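Probable TonB-dependent receptor (Pseudomonas aeruginosa, PDB 4K3F) probably serves as a periplasmic substrate-binding lipoprotein of the NlpA family that captures methionine for uptake, here holding selenomethionine. Local coordinates at residues A[83-88]-A[117-122]. Residues are numbered along the deposited sequence; the frame is centred on the assembly and turned at random. Where two conformers were deposited one is given.
With MSE (selenomethionine), chain B.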
loop_
_atom_site.group_PDB
_atom_site.type_symbol
_atom_site.label_atom_id
_atom_site.label_comp_id
_atom_site.label_asym_id
_atom_site.label_seq_id
_atom_site.Cartn_x
_atom_site.Cartn_y
_atom_site.Cartn_z
ATOM N N GLU A 83 -0.419 2.649 5.635
ATOM C CA GLU A 83 -0.323 1.233 6.052
ATOM C C GLU A 83 1.123 0.935 6.371
ATOM O O GLU A 83 1.843 0.442 5.519
ATOM C CB GLU A 83 -0.738 0.298 4.903
ATOM C CG GLU A 83 -2.173 0.400 4.505
ATOM C CD GLU A 83 -2.532 -0.388 3.243
ATOM O OE1 GLU A 83 -1.780 -1.308 2.778
ATOM O OE2 GLU A 83 -3.576 -0.059 2.708
ATOM N N PRO A 84 1.574 1.240 7.594
ATOM C CA PRO A 84 2.995 1.015 7.877
ATOM C C PRO A 84 3.439 -0.409 7.543
ATOM O O PRO A 84 2.820 -1.393 7.976
ATOM C CB PRO A 84 3.103 1.329 9.357
ATOM C CG PRO A 84 2.056 2.371 9.551
ATOM C CD PRO A 84 0.890 1.915 8.684
ATOM N N LEU A 85 4.484 -0.511 6.742
ATOM C CA LEU A 85 4.935 -1.815 6.226
ATOM C C LEU A 85 5.735 -2.545 7.293
ATOM O O LEU A 85 6.657 -1.961 7.899
ATOM C CB LEU A 85 5.790 -1.588 4.998
ATOM C CG LEU A 85 6.089 -2.920 4.302
ATOM C CD1 LEU A 85 5.673 -2.840 2.869
ATOM C CD2 LEU A 85 7.541 -3.176 4.496
ATOM N N GLY A 86 5.401 -3.823 7.489
ATOM C CA GLY A 86 6.079 -4.677 8.412
ATOM C C GLY A 86 6.931 -5.766 7.777
ATOM O O GLY A 86 6.713 -6.189 6.622
ATOM N N ALA A 87 7.869 -6.253 8.582
ATOM C CA ALA A 87 8.690 -7.434 8.301
ATOM C C ALA A 87 8.186 -8.593 9.154
ATOM O O ALA A 87 8.024 -8.439 10.363
ATOM C CB ALA A 87 10.154 -7.128 8.605
ATOM N N TYR A 88 7.909 -9.731 8.515
ATOM C CA TYR A 88 7.305 -10.879 9.141
ATOM C C TYR A 88 8.197 -12.082 8.979
ATOM O O TYR A 88 8.976 -12.174 8.045
ATOM C CB TYR A 88 5.913 -11.179 8.543
ATOM C CG TYR A 88 4.979 -10.003 8.594
ATOM C CD1 TYR A 88 4.922 -9.091 7.552
ATOM C CD2 TYR A 88 4.159 -9.783 9.683
ATOM C CE1 TYR A 88 4.091 -7.992 7.601
ATOM C CE2 TYR A 88 3.328 -8.682 9.727
ATOM C CZ TYR A 88 3.299 -7.783 8.696
ATOM O OH TYR A 88 2.459 -6.682 8.724
ATOM N N LEU A 117 13.659 -1.925 1.352
ATOM C CA LEU A 117 15.087 -1.786 1.646
ATOM C C LEU A 117 15.314 -0.676 2.690
ATOM O O LEU A 117 16.187 -0.792 3.562
ATOM C CB LEU A 117 15.872 -1.491 0.380
ATOM C CG LEU A 117 15.973 -2.665 -0.591
ATOM C CD1 LEU A 117 16.543 -2.205 -1.931
ATOM C CD2 LEU A 117 16.849 -3.759 0.006
ATOM N N LEU A 118 14.550 0.407 2.587
ATOM C CA LEU A 118 14.662 1.487 3.577
ATOM C C LEU A 118 14.271 1.045 4.987
ATOM O O LEU A 118 14.894 1.476 5.959
ATOM C CB LEU A 118 13.838 2.709 3.152
ATOM C CG LEU A 118 14.423 3.473 1.957
ATOM C CD1 LEU A 118 13.482 4.596 1.556
ATOM C CD2 LEU A 118 15.781 4.053 2.249
ATOM N N LEU A 119 13.265 0.184 5.105
ATOM C CA LEU A 119 12.893 -0.386 6.408
ATOM C C LEU A 119 14.037 -1.267 6.911
ATOM O O LEU A 119 14.393 -1.216 8.098
ATOM C CB LEU A 119 11.578 -1.200 6.319
ATOM C CG LEU A 119 11.166 -1.849 7.643
ATOM C CD1 LEU A 119 11.033 -0.803 8.766
ATOM C CD2 LEU A 119 9.901 -2.687 7.483
ATOM N N LEU A 120 14.628 -2.089 6.039
ATOM C CA LEU A 120 15.783 -2.911 6.464
ATOM C C LEU A 120 16.930 -2.007 6.949
ATOM O O LEU A 120 17.653 -2.329 7.927
ATOM C CB LEU A 120 16.282 -3.830 5.347
ATOM C CG LEU A 120 15.283 -4.893 4.916
ATOM C CD1 LEU A 120 15.767 -5.681 3.690
ATOM C CD2 LEU A 120 15.002 -5.840 6.060
ATOM N N ASP A 121 17.114 -0.872 6.277
ATOM C CA ASP A 121 18.145 0.083 6.688
ATOM C C ASP A 121 17.781 0.694 8.067
ATOM O O ASP A 121 18.615 0.752 8.991
ATOM C CB ASP A 121 18.360 1.118 5.578
ATOM C CG ASP A 121 19.322 2.260 5.983
ATOM O OD1 ASP A 121 18.932 3.151 6.793
ATOM O OD2 ASP A 121 20.446 2.293 5.448
ATOM N N LYS A 122 16.530 1.113 8.220
ATOM C CA LYS A 122 16.096 1.712 9.479
ATOM C C LYS A 122 16.289 0.740 10.630
ATOM O O LYS A 122 16.723 1.138 11.705
ATOM C CB LYS A 122 14.621 2.109 9.416
ATOM C CG LYS A 122 14.247 3.092 10.507
ATOM C CD LYS A 122 12.750 3.302 10.595
ATOM C CE LYS A 122 12.450 4.511 11.469
ATOM N NZ LYS A 122 11.056 4.968 11.270
HETATM N N MSE B 300 -1.777 -0.587 0.268
HETATM C CA MSE B 300 -0.379 -0.735 -0.230
HETATM C C MSE B 300 0.528 -0.074 0.802
HETATM O O MSE B 300 0.209 1.017 1.286
HETATM O OXT MSE B 300 1.584 -0.619 1.141
HETATM C CB MSE B 300 -0.191 -0.092 -1.614
HETATM C CG MSE B 300 1.212 -0.262 -2.146
HETATM SE SE MSE B 300 1.429 0.734 -3.826
HETATM C CE MSE B 300 0.304 -0.285 -4.950
#
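Leu119 reaches from the last turn of helix 110-122 onto the extended backbone at Leu85 and Gly86, and a single methyl group, CD2, does nearly all of the touching. A trans first torsion (chi1 178°) carries the Leu119 branch toward 83-88, and its CD2 settles 3.4 Å from Leu85 O, a van der Waals contact between a methyl and a carbonyl oxygen. The same methyl lies 3.8 Å from Leu85 CD2; the two leucine side chains run at a slant to one another and meet through these branches alone. Leu85 likewise carries its CG opposite the backbone N, at chi1 -171°, which lets CD2 face the helix. Further along, Leu119 CD2 rests 4.2 Å from Ala87 N, while Ala87 CB, also directed at the helix, stays 4.6 Å from Leu119 CD2.

Strand 86-88 belongs to the five-stranded mixed sheet of one lobe of this periplasmic binding protein, and the helix packs on one face of that sheet. On the same side, Leu169 of the neighbouring strand 167-170 touches both Leu85 and Ala87, so the leucine from the helix enters a buried apolar layer. The backbones stay well apart, the CA atoms of Leu85 and Leu119 being 8.1 Å from each other.

Glu83 lies in the loop ahead of strand 86-88 and lines the ligand pocket. Its side chain is extended beyond CG, and the selenomethionine N donates a hydrogen bond of 2.6 Å to Glu83 OE1. Its other carboxylate oxygen, OE2, is hydrogen-bonded to His81 NE2, a second-shell bond that helps fix the rotation of the carboxylate, whose negative charge probably complements an ammonium group on the ligand.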